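Local coordinates for HigA antitoxin (Streptococcus pneumoniae TIGR4, PDB 6AF4), which probably binds DNA through a helix-turn-helix domain of the XRE family and is the antitoxin partner of a toxin–antitoxin pair, at residues D12-A15 with E16-K20; L24-D27 with M28-A31; Q47-L50 with E51-S54. One frame throughout, in Å; residues are numbered along the deposited sequence.

Interaction 1 of 3, residues D12-A15 with E16-K20; sequences DVRA and ELFSK
The amides of Glu16 and Leu17 donate to the carbonyls of Asp12 and Val13 in regular i to i+4 bonds, Leu17 N lying 3.1 Å from Val13 O, and the helix then runs out, the bond from Phe18 N to Arg14 O being already weak. Phe18 is the first residue to abandon helical torsions, and a water spans the turn, donating to Ala15 O at 2.6 Å and to Phe18 O at 2.7 Å. Val13 and Leu17, one turn apart, lie side by side and point the same way, with Val13 CG1 3.8 Å from Leu17 CD1. Phe18 is set differently: its CG is anti to its own carbonyl carbon (chi1 -61°), which turns the ring back over the last turn and brings CD2 to 3.3 Å from Arg14 O, the oxygen sitting at the ring edge and in its plane. The aliphatic part of Arg14 crosses Phe18 at about a right angle, CG to CD2 4.1 Å, while its extended chain carries the guanidinium on to Asp27 and to a polar side chain of the chain of another protein. The contact thus divides its chemistry: Val13 and Leu17 offer an apolar surface that packs on aromatic side chains of that other chain, whereas Arg14 joins the helix end by charge to helix 20-40. The bridging water gives a donor to each of two carbonyl oxygens that, both being acceptors, could not bond one another.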
ATOM      1  N   ASP H  12      23.614  11.422   3.367  1.00 42.08           N
ATOM      2  CA  ASP H  12      24.238  11.836   2.113  1.00 39.78           C
ATOM      3  C   ASP H  12      24.521  10.637   1.217  1.00 42.48           C
ATOM      4  O   ASP H  12      24.197  10.649   0.028  1.00 46.56           O
ATOM      5  CB  ASP H  12      25.534  12.598   2.381  1.00 42.13           C
ATOM      6  CG  ASP H  12      25.316  13.842   3.215  1.00 48.97           C
ATOM      7  OD1 ASP H  12      24.217  14.434   3.135  1.00 50.16           O
ATOM      8  OD2 ASP H  12      26.246  14.227   3.956  1.00 46.20           O
ATOM      9  N   VAL H  13      25.128   9.605   1.794  1.00 37.17           N
ATOM     10  CA  VAL H  13      25.435   8.383   1.059  1.00 39.61           C
ATOM     11  C   VAL H  13      24.176   7.774   0.439  1.00 43.44           C
ATOM     12  O   VAL H  13      24.180   7.367  -0.724  1.00 46.22           O
ATOM     13  CB  VAL H  13      26.117   7.348   1.975  1.00 44.71           C
ATOM     14  CG1 VAL H  13      26.221   5.993   1.285  1.00 44.27           C
ATOM     15  CG2 VAL H  13      27.489   7.853   2.402  1.00 37.37           C
ATOM     16  N   ARG H  14      23.097   7.738   1.216  1.00 40.73           N
ATOM     17  CA  ARG H  14      21.822   7.187   0.762  1.00 40.60           C
ATOM     18  C   ARG H  14      21.248   7.970  -0.420  1.00 43.75           C
ATOM     19  O   ARG H  14      20.749   7.388  -1.385  1.00 40.35           O
ATOM     20  CB  ARG H  14      20.813   7.174   1.914  1.00 37.05           C
ATOM     21  CG  ARG H  14      19.512   6.466   1.596  1.00 37.64           C
ATOM     22  CD  ARG H  14      18.531   6.560   2.756  1.00 36.05           C
ATOM     23  NE  ARG H  14      17.509   5.522   2.673  1.00 41.75           N
ATOM     24  CZ  ARG H  14      16.261   5.661   3.109  1.00 43.74           C
ATOM     25  NH1 ARG H  14      15.871   6.804   3.657  1.00 40.20           N
ATOM     26  NH2 ARG H  14      15.403   4.658   2.990  1.00 43.25           N
ATOM     27  N   ALA H  15      21.323   9.293  -0.334  1.00 43.77           N
ATOM     28  CA  ALA H  15      20.792  10.163  -1.374  1.00 40.31           C
ATOM     29  C   ALA H  15      21.552   9.997  -2.689  1.00 41.65           C
ATOM     30  O   ALA H  15      20.978  10.149  -3.766  1.00 44.49           O
ATOM     31  CB  ALA H  15      20.832  11.616  -0.918  1.00 32.28           C
ATOM     32  N   GLU H  16      22.841   9.682  -2.597  1.00 39.03           N
ATOM     33  CA  GLU H  16      23.683   9.550  -3.785  1.00 43.54           C
ATOM     34  C   GLU H  16      23.523   8.207  -4.495  1.00 46.39           C
ATOM     35  O   GLU H  16      23.536   8.144  -5.724  1.00 49.63           O
ATOM     36  CB  GLU H  16      25.155   9.765  -3.421  1.00 40.20           C
ATOM     37  CG  GLU H  16      25.485  11.187  -2.987  1.00 49.41           C
ATOM     38  CD  GLU H  16      26.980  11.429  -2.857  1.00 57.91           C
ATOM     39  OE1 GLU H  16      27.755  10.454  -2.963  1.00 54.87           O
ATOM     40  OE2 GLU H  16      27.380  12.597  -2.649  1.00 56.42           O
ATOM     41  N   LEU H  17      23.383   7.133  -3.722  1.00 42.20           N
ATOM     42  CA  LEU H  17      23.355   5.785  -4.284  1.00 38.44           C
ATOM     43  C   LEU H  17      21.963   5.304  -4.703  1.00 38.16           C
ATOM     44  O   LEU H  17      21.837   4.302  -5.410  1.00 39.41           O
ATOM     45  CB  LEU H  17      23.946   4.798  -3.277  1.00 44.80           C
ATOM     46  CG  LEU H  17      25.388   5.059  -2.843  1.00 37.73           C
ATOM     47  CD1 LEU H  17      25.857   3.979  -1.886  1.00 40.28           C
ATOM     48  CD2 LEU H  17      26.298   5.135  -4.056  1.00 46.33           C
ATOM     49  N   PHE H  18      20.923   6.010  -4.273  1.00 43.56           N
ATOM     50  CA  PHE H  18      19.555   5.559  -4.526  1.00 42.42           C
ATOM     51  C   PHE H  18      18.694   6.647  -5.154  1.00 42.02           C
ATOM     52  O   PHE H  18      18.831   7.827  -4.830  1.00 43.08           O
ATOM     53  CB  PHE H  18      18.903   5.073  -3.227  1.00 41.52           C
ATOM     54  CG  PHE H  18      19.608   3.909  -2.594  1.00 38.73           C
ATOM     55  CD1 PHE H  18      19.328   2.612  -2.993  1.00 38.36           C
ATOM     56  CD2 PHE H  18      20.548   4.109  -1.598  1.00 37.67           C
ATOM     57  CE1 PHE H  18      19.977   1.540  -2.418  1.00 38.99           C
ATOM     58  CE2 PHE H  18      21.200   3.039  -1.015  1.00 41.45           C
ATOM     59  CZ  PHE H  18      20.914   1.753  -1.424  1.00 39.54           C
ATOM     60  N   SER H  19      17.803   6.237  -6.051  1.00 39.53           N
ATOM     61  CA  SER H  19      16.864   7.164  -6.670  1.00 43.18           C
ATOM     62  C   SER H  19      15.804   7.576  -5.659  1.00 45.69           C
ATOM     63  O   SER H  19      15.605   6.894  -4.653  1.00 47.55           O
ATOM     64  CB  SER H  19      16.211   6.534  -7.904  1.00 47.54           C
ATOM     65  OG  SER H  19      15.454   5.387  -7.559  1.00 56.02           O
ATOM     66  N   LYS H  20      15.140   8.701  -5.920  1.00 48.48           N
ATOM     67  CA  LYS H  20      14.051   9.178  -5.068  1.00 51.14           C
ATOM     68  C   LYS H  20      12.995   8.091  -4.879  1.00 46.74           C
ATOM     69  O   LYS H  20      12.447   7.920  -3.790  1.00 47.88           O
ATOM     70  CB  LYS H  20      13.406  10.430  -5.663  1.00 53.63           C
ATOM     71  CG  LYS H  20      14.271  11.685  -5.602  1.00 58.99           C
ATOM     72  CD  LYS H  20      13.572  12.857  -6.288  1.00 68.64           C
ATOM     73  CE  LYS H  20      14.266  14.185  -6.005  1.00 65.38           C
ATOM     74  NZ  LYS H  20      15.598  14.292  -6.669  1.00 65.70           N
TER
HETATM   75  O   HOH W   1      18.364  10.366  -4.025  1.00 39.31           O

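Interaction 2 of 3, residues L24-D27 with M28-A31; sequences LESD and MRVA
Arg29 folds its guanidinium back along the helix onto the backbone of Glu25 and Ser26, one face of the group being turned to them. Glu25 O lies 3.4 Å above the guanidinium plane, displaced toward its rim, and Ser26 CA lies over the same face; the carbonyl oxygen therefore meets the flat group from above, and its hydrogen bond comes instead from Arg29 N at 3.2 Å. A bend at chi3 (-60°) swings the end of the chain round in this way, leaving NH2 3.9 Å from Ser26 CB. The Glu25 carboxylate stays beyond salt-bridge distance, OE1 4.4 Å from Arg29 NH1, and makes a long, weak ion pair with Lys78 of the second subunit; Arg29 NE forms its salt bridge with an acidic side chain of the chain of another protein. Val30 packs differently, its methyls lying against the carbonyls of the preceding turn, CG1 by Ser26 O and CG2 by Asp27 O. Those same oxygens accept the amides of Val30 and Ala31, the second donor standing above the carbonyl plane of Asp27. Within helix 20-40 this segment is shared between partners. Asp27 faces Arg14 of helix 10-17. Ser26, Arg29 and Val30 meet the chain of another protein, while Leu24, Met28 and Ala31 pack on Thr86, Leu73 and Val89 of the second subunit, where Thr86 and Val89 belong to strand 85-91.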
ATOM      1  N   LEU H  24      11.836   6.130  -1.268  1.00 45.37           N
ATOM      2  CA  LEU H  24      10.465   6.174  -0.774  1.00 50.42           C
ATOM      3  C   LEU H  24       9.952   4.758  -0.490  1.00 55.82           C
ATOM      4  O   LEU H  24       9.344   4.506   0.553  1.00 52.26           O
ATOM      5  CB  LEU H  24       9.559   6.886  -1.779  1.00 52.32           C
ATOM      6  CG  LEU H  24       8.356   7.690  -1.269  1.00 61.41           C
ATOM      7  CD1 LEU H  24       7.611   8.255  -2.462  1.00 59.80           C
ATOM      8  CD2 LEU H  24       7.413   6.884  -0.371  1.00 65.68           C
ATOM      9  N   GLU H  25      10.206   3.835  -1.411  1.00 51.49           N
ATOM     10  CA  GLU H  25       9.784   2.452  -1.214  1.00 49.26           C
ATOM     11  C   GLU H  25      10.555   1.797  -0.077  1.00 49.57           C
ATOM     12  O   GLU H  25      10.033   0.927   0.619  1.00 53.75           O
ATOM     13  CB  GLU H  25       9.955   1.646  -2.496  1.00 44.16           C
ATOM     14  CG  GLU H  25       8.990   2.045  -3.583  1.00 46.78           C
ATOM     15  CD  GLU H  25       9.091   1.154  -4.792  1.00 55.03           C
ATOM     16  OE1 GLU H  25       9.560   0.005  -4.647  1.00 55.06           O
ATOM     17  OE2 GLU H  25       8.705   1.605  -5.887  1.00 63.77           O
ATOM     18  N   SER H  26      11.801   2.220   0.109  1.00 50.66           N
ATOM     19  CA  SER H  26      12.599   1.741   1.227  1.00 46.01           C
ATOM     20  C   SER H  26      12.029   2.264   2.538  1.00 47.46           C
ATOM     21  O   SER H  26      11.955   1.531   3.525  1.00 44.91           O
ATOM     22  CB  SER H  26      14.059   2.167   1.075  1.00 46.37           C
ATOM     23  OG  SER H  26      14.822   1.774   2.201  1.00 47.09           O
ATOM     24  N   ASP H  27      11.619   3.532   2.540  1.00 42.59           N
ATOM     25  CA  ASP H  27      11.044   4.154   3.730  1.00 44.62           C
ATOM     26  C   ASP H  27       9.738   3.480   4.145  1.00 48.83           C
ATOM     27  O   ASP H  27       9.423   3.399   5.331  1.00 46.28           O
ATOM     28  CB  ASP H  27      10.804   5.650   3.502  1.00 45.10           C
ATOM     29  CG  ASP H  27      12.067   6.479   3.672  1.00 50.52           C
ATOM     30  OD1 ASP H  27      13.035   5.979   4.282  1.00 52.09           O
ATOM     31  OD2 ASP H  27      12.087   7.637   3.202  1.00 52.89           O
ATOM     32  N   MET H  28       8.983   2.996   3.166  1.00 51.97           N
ATOM     33  CA  MET H  28       7.733   2.305   3.453  1.00 44.93           C
ATOM     34  C   MET H  28       8.003   0.935   4.061  1.00 45.36           C
ATOM     35  O   MET H  28       7.324   0.524   5.002  1.00 46.28           O
ATOM     36  CB  MET H  28       6.885   2.164   2.186  1.00 52.36           C
ATOM     37  CG  MET H  28       5.566   1.436   2.411  1.00 50.61           C
ATOM     38  SD  MET H  28       4.573   2.179   3.727  1.00 48.90           S
ATOM     39  CE  MET H  28       4.100   3.733   2.974  1.00 52.19           C
ATOM     40  N   ARG H  29       8.998   0.233   3.528  1.00 43.88           N
ATOM     41  CA  ARG H  29       9.355  -1.085   4.043  1.00 43.98           C
ATOM     42  C   ARG H  29       9.855  -1.006   5.483  1.00 44.03           C
ATOM     43  O   ARG H  29       9.524  -1.859   6.302  1.00 54.09           O
ATOM     44  CB  ARG H  29      10.414  -1.752   3.160  1.00 44.08           C
ATOM     45  CG  ARG H  29       9.891  -2.238   1.816  1.00 40.39           C
ATOM     46  CD  ARG H  29      10.847  -3.233   1.170  1.00 44.94           C
ATOM     47  NE  ARG H  29      12.167  -2.658   0.924  1.00 52.09           N
ATOM     48  CZ  ARG H  29      12.482  -1.933  -0.146  1.00 48.15           C
ATOM     49  NH1 ARG H  29      11.571  -1.685  -1.076  1.00 47.65           N
ATOM     50  NH2 ARG H  29      13.710  -1.450  -0.287  1.00 48.83           N
ATOM     51  N   VAL H  30      10.644   0.015   5.799  1.00 46.71           N
ATOM     52  CA  VAL H  30      11.153   0.149   7.158  1.00 51.41           C
ATOM     53  C   VAL H  30      10.045   0.608   8.103  1.00 48.50           C
ATOM     54  O   VAL H  30      10.044   0.243   9.277  1.00 46.70           O
ATOM     55  CB  VAL H  30      12.361   1.127   7.250  1.00 45.96           C
ATOM     56  CG1 VAL H  30      13.436   0.749   6.239  1.00 46.59           C
ATOM     57  CG2 VAL H  30      11.927   2.570   7.059  1.00 46.74           C
ATOM     58  N   ALA H  31       9.094   1.388   7.587  1.00 48.40           N
ATOM     59  CA  ALA H  31       7.980   1.873   8.397  1.00 49.03           C
ATOM     60  C   ALA H  31       7.096   0.710   8.833  1.00 52.06           C
ATOM     61  O   ALA H  31       6.606   0.672   9.963  1.00 47.55           O
ATOM     62  CB  ALA H  31       7.168   2.901   7.628  1.00 34.13           C
TER

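Interaction 3 of 3, residues Q47-L50 with E51-S54; sequences QKKL and EEMS
Glu51 N donates to Gln47 O at 3.1 Å and Met53 N to Lys49 O at 3.2 Å, continuing the helix from 47-50 into 51-54. At its end Leu50 O takes two bonds from Ser54, one from the amide at 3.0 Å and a shorter one from OG at 2.7 Å, the two donors arriving from opposite faces of the carbonyl plane. The hydroxyl is placed for this by a chi1 of 62°, which sets OG between the backbone N and the carbonyl carbon of Ser54; it also bonds to Val56 N just beyond. On the outer side, Lys49 runs obliquely across both Glu52 and Met53. Its CD approaches Glu52 OE2 at 3.8 Å and its CG approaches Met53 SD at 4.1 Å, but Lys49 NZ stays 4.5 Å from that carboxylate oxygen, too far for a salt bridge. The Met53 chain passes beside Lys49 O. Helix 47-54 is, by family and topology, probably the first helix of the helix-turn-helix, with helix 58-65 the second; Gln47 leans on the latter through Ile61 and Ala62, and the buried Leu50 packs against Val79 and Ser82 of helix 73-82.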
ATOM      1  N   GLN H  47       3.837 -12.582  16.891  1.00 82.33           N
ATOM      2  CA  GLN H  47       3.328 -12.801  15.548  1.00 80.98           C
ATOM      3  C   GLN H  47       2.139 -13.760  15.620  1.00 86.03           C
ATOM      4  O   GLN H  47       1.189 -13.637  14.843  1.00 86.39           O
ATOM      5  CB  GLN H  47       4.422 -13.347  14.632  1.00 83.18           C
ATOM      6  CG  GLN H  47       4.322 -12.884  13.179  1.00 77.97           C
ATOM      7  CD  GLN H  47       5.423 -13.458  12.307  1.00 74.35           C
ATOM      8  OE1 GLN H  47       5.528 -14.673  12.147  1.00 72.93           O
ATOM      9  NE2 GLN H  47       6.256 -12.585  11.747  1.00 69.07           N
ATOM     10  N   LYS H  48       2.180 -14.705  16.558  1.00 90.00           N
ATOM     11  CA  LYS H  48       1.015 -15.551  16.823  1.00 88.53           C
ATOM     12  C   LYS H  48      -0.197 -14.703  17.207  1.00 86.51           C
ATOM     13  O   LYS H  48      -1.317 -14.974  16.779  1.00 84.68           O
ATOM     14  CB  LYS H  48       1.324 -16.590  17.922  1.00 91.37           C
ATOM     15  CG  LYS H  48       1.170 -16.051  19.354  1.00 96.38           C
ATOM     16  CD  LYS H  48       0.313 -16.925  20.256  1.00102.49           C
ATOM     17  CE  LYS H  48      -0.326 -16.049  21.348  1.00 99.14           C
ATOM     18  NZ  LYS H  48      -1.164 -16.780  22.344  1.00101.93           N
ATOM     19  N   LYS H  49       0.063 -13.645  17.967  1.00 84.34           N
ATOM     20  CA  LYS H  49      -0.972 -12.828  18.574  1.00 84.61           C
ATOM     21  C   LYS H  49      -1.583 -11.873  17.562  1.00 88.37           C
ATOM     22  O   LYS H  49      -2.791 -11.635  17.557  1.00 84.46           O
ATOM     23  CB  LYS H  49      -0.383 -12.053  19.759  1.00 83.35           C
ATOM     24  CG  LYS H  49      -1.286 -10.991  20.344  1.00 84.61           C
ATOM     25  CD  LYS H  49      -2.413 -11.606  21.142  1.00 87.52           C
ATOM     26  CE  LYS H  49      -3.129 -10.538  21.947  1.00 81.98           C
ATOM     27  NZ  LYS H  49      -4.262 -11.103  22.724  1.00 84.38           N
ATOM     28  N   LEU H  50      -0.725 -11.338  16.707  1.00 84.62           N
ATOM     29  CA  LEU H  50      -1.138 -10.442  15.641  1.00 78.42           C
ATOM     30  C   LEU H  50      -1.925 -11.192  14.570  1.00 76.69           C
ATOM     31  O   LEU H  50      -2.794 -10.620  13.908  1.00 73.86           O
ATOM     32  CB  LEU H  50       0.088  -9.764  15.027  1.00 80.55           C
ATOM     33  CG  LEU H  50      -0.151  -8.779  13.885  1.00 65.90           C
ATOM     34  CD1 LEU H  50      -1.247  -7.810  14.274  1.00 76.82           C
ATOM     35  CD2 LEU H  50       1.131  -8.045  13.574  1.00 63.21           C
ATOM     36  N   GLU H  51      -1.619 -12.476  14.412  1.00 77.52           N
ATOM     37  CA  GLU H  51      -2.307 -13.314  13.435  1.00 81.63           C
ATOM     38  C   GLU H  51      -3.813 -13.345  13.682  1.00 84.39           C
ATOM     39  O   GLU H  51      -4.602 -13.123  12.764  1.00 85.20           O
ATOM     40  CB  GLU H  51      -1.754 -14.744  13.448  1.00 83.43           C
ATOM     41  CG  GLU H  51      -2.598 -15.718  12.629  1.00 83.23           C
ATOM     42  CD  GLU H  51      -2.030 -17.127  12.594  1.00 83.58           C
ATOM     43  OE1 GLU H  51      -1.688 -17.663  13.669  1.00 78.94           O
ATOM     44  OE2 GLU H  51      -1.938 -17.702  11.487  1.00 79.54           O
ATOM     45  N   GLU H  52      -4.208 -13.617  14.922  1.00 83.87           N
ATOM     46  CA  GLU H  52      -5.624 -13.728  15.255  1.00 87.96           C
ATOM     47  C   GLU H  52      -6.282 -12.367  15.480  1.00 89.17           C
ATOM     48  O   GLU H  52      -7.505 -12.245  15.381  1.00 96.98           O
ATOM     49  CB  GLU H  52      -5.815 -14.617  16.486  1.00 93.20           C
ATOM     50  CG  GLU H  52      -5.437 -13.978  17.811  1.00100.27           C
ATOM     51  CD  GLU H  52      -5.022 -15.008  18.845  1.00103.57           C
ATOM     52  OE1 GLU H  52      -5.328 -16.201  18.645  1.00108.95           O
ATOM     53  OE2 GLU H  52      -4.400 -14.625  19.861  1.00106.32           O
ATOM     54  N   MET H  53      -5.483 -11.348  15.780  1.00 82.71           N
ATOM     55  CA  MET H  53      -6.015  -9.994  15.900  1.00 79.10           C
ATOM     56  C   MET H  53      -6.441  -9.468  14.531  1.00 82.92           C
ATOM     57  O   MET H  53      -7.520  -8.895  14.384  1.00 89.57           O
ATOM     58  CB  MET H  53      -4.988  -9.042  16.525  1.00 80.01           C
ATOM     59  CG  MET H  53      -4.772  -9.214  18.022  1.00 81.50           C
ATOM     60  SD  MET H  53      -3.539  -8.064  18.678  1.00 83.68           S
ATOM     61  CE  MET H  53      -4.458  -6.527  18.676  1.00 66.02           C
ATOM     62  N   SER H  54      -5.580  -9.663  13.537  1.00 82.78           N
ATOM     63  CA  SER H  54      -5.797  -9.109  12.203  1.00 79.71           C
ATOM     64  C   SER H  54      -6.513 -10.047  11.230  1.00 78.45           C
ATOM     65  O   SER H  54      -6.944  -9.622  10.157  1.00 74.99           O
ATOM     66  CB  SER H  54      -4.454  -8.703  11.599  1.00 73.21           C
ATOM     67  OG  SER H  54      -3.609  -9.833  11.454  1.00 69.74           O
TER

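How the interactions relate
All three contacts are local and follow one another along the chain. Interactions 2 and 3 each lie within one helix, while interaction 1 runs off the end of helix 10-17 to the start of helix 20-40. Interactions 1 and 2 are partly buried and touch: Arg14 reaches Asp27 in a salt bridge, joining two successive helices. Interaction 3 is a surface contact, about 21 Å from interaction 1 between nearest atoms and across the chain's centre. Segments 12-20 and 24-31 both meet the chain of another protein, and 24-31 also the second subunit, whereas no other protein chain touches 47-54, whose buried side, Leu50, packs on helix 73-82 of its own chain.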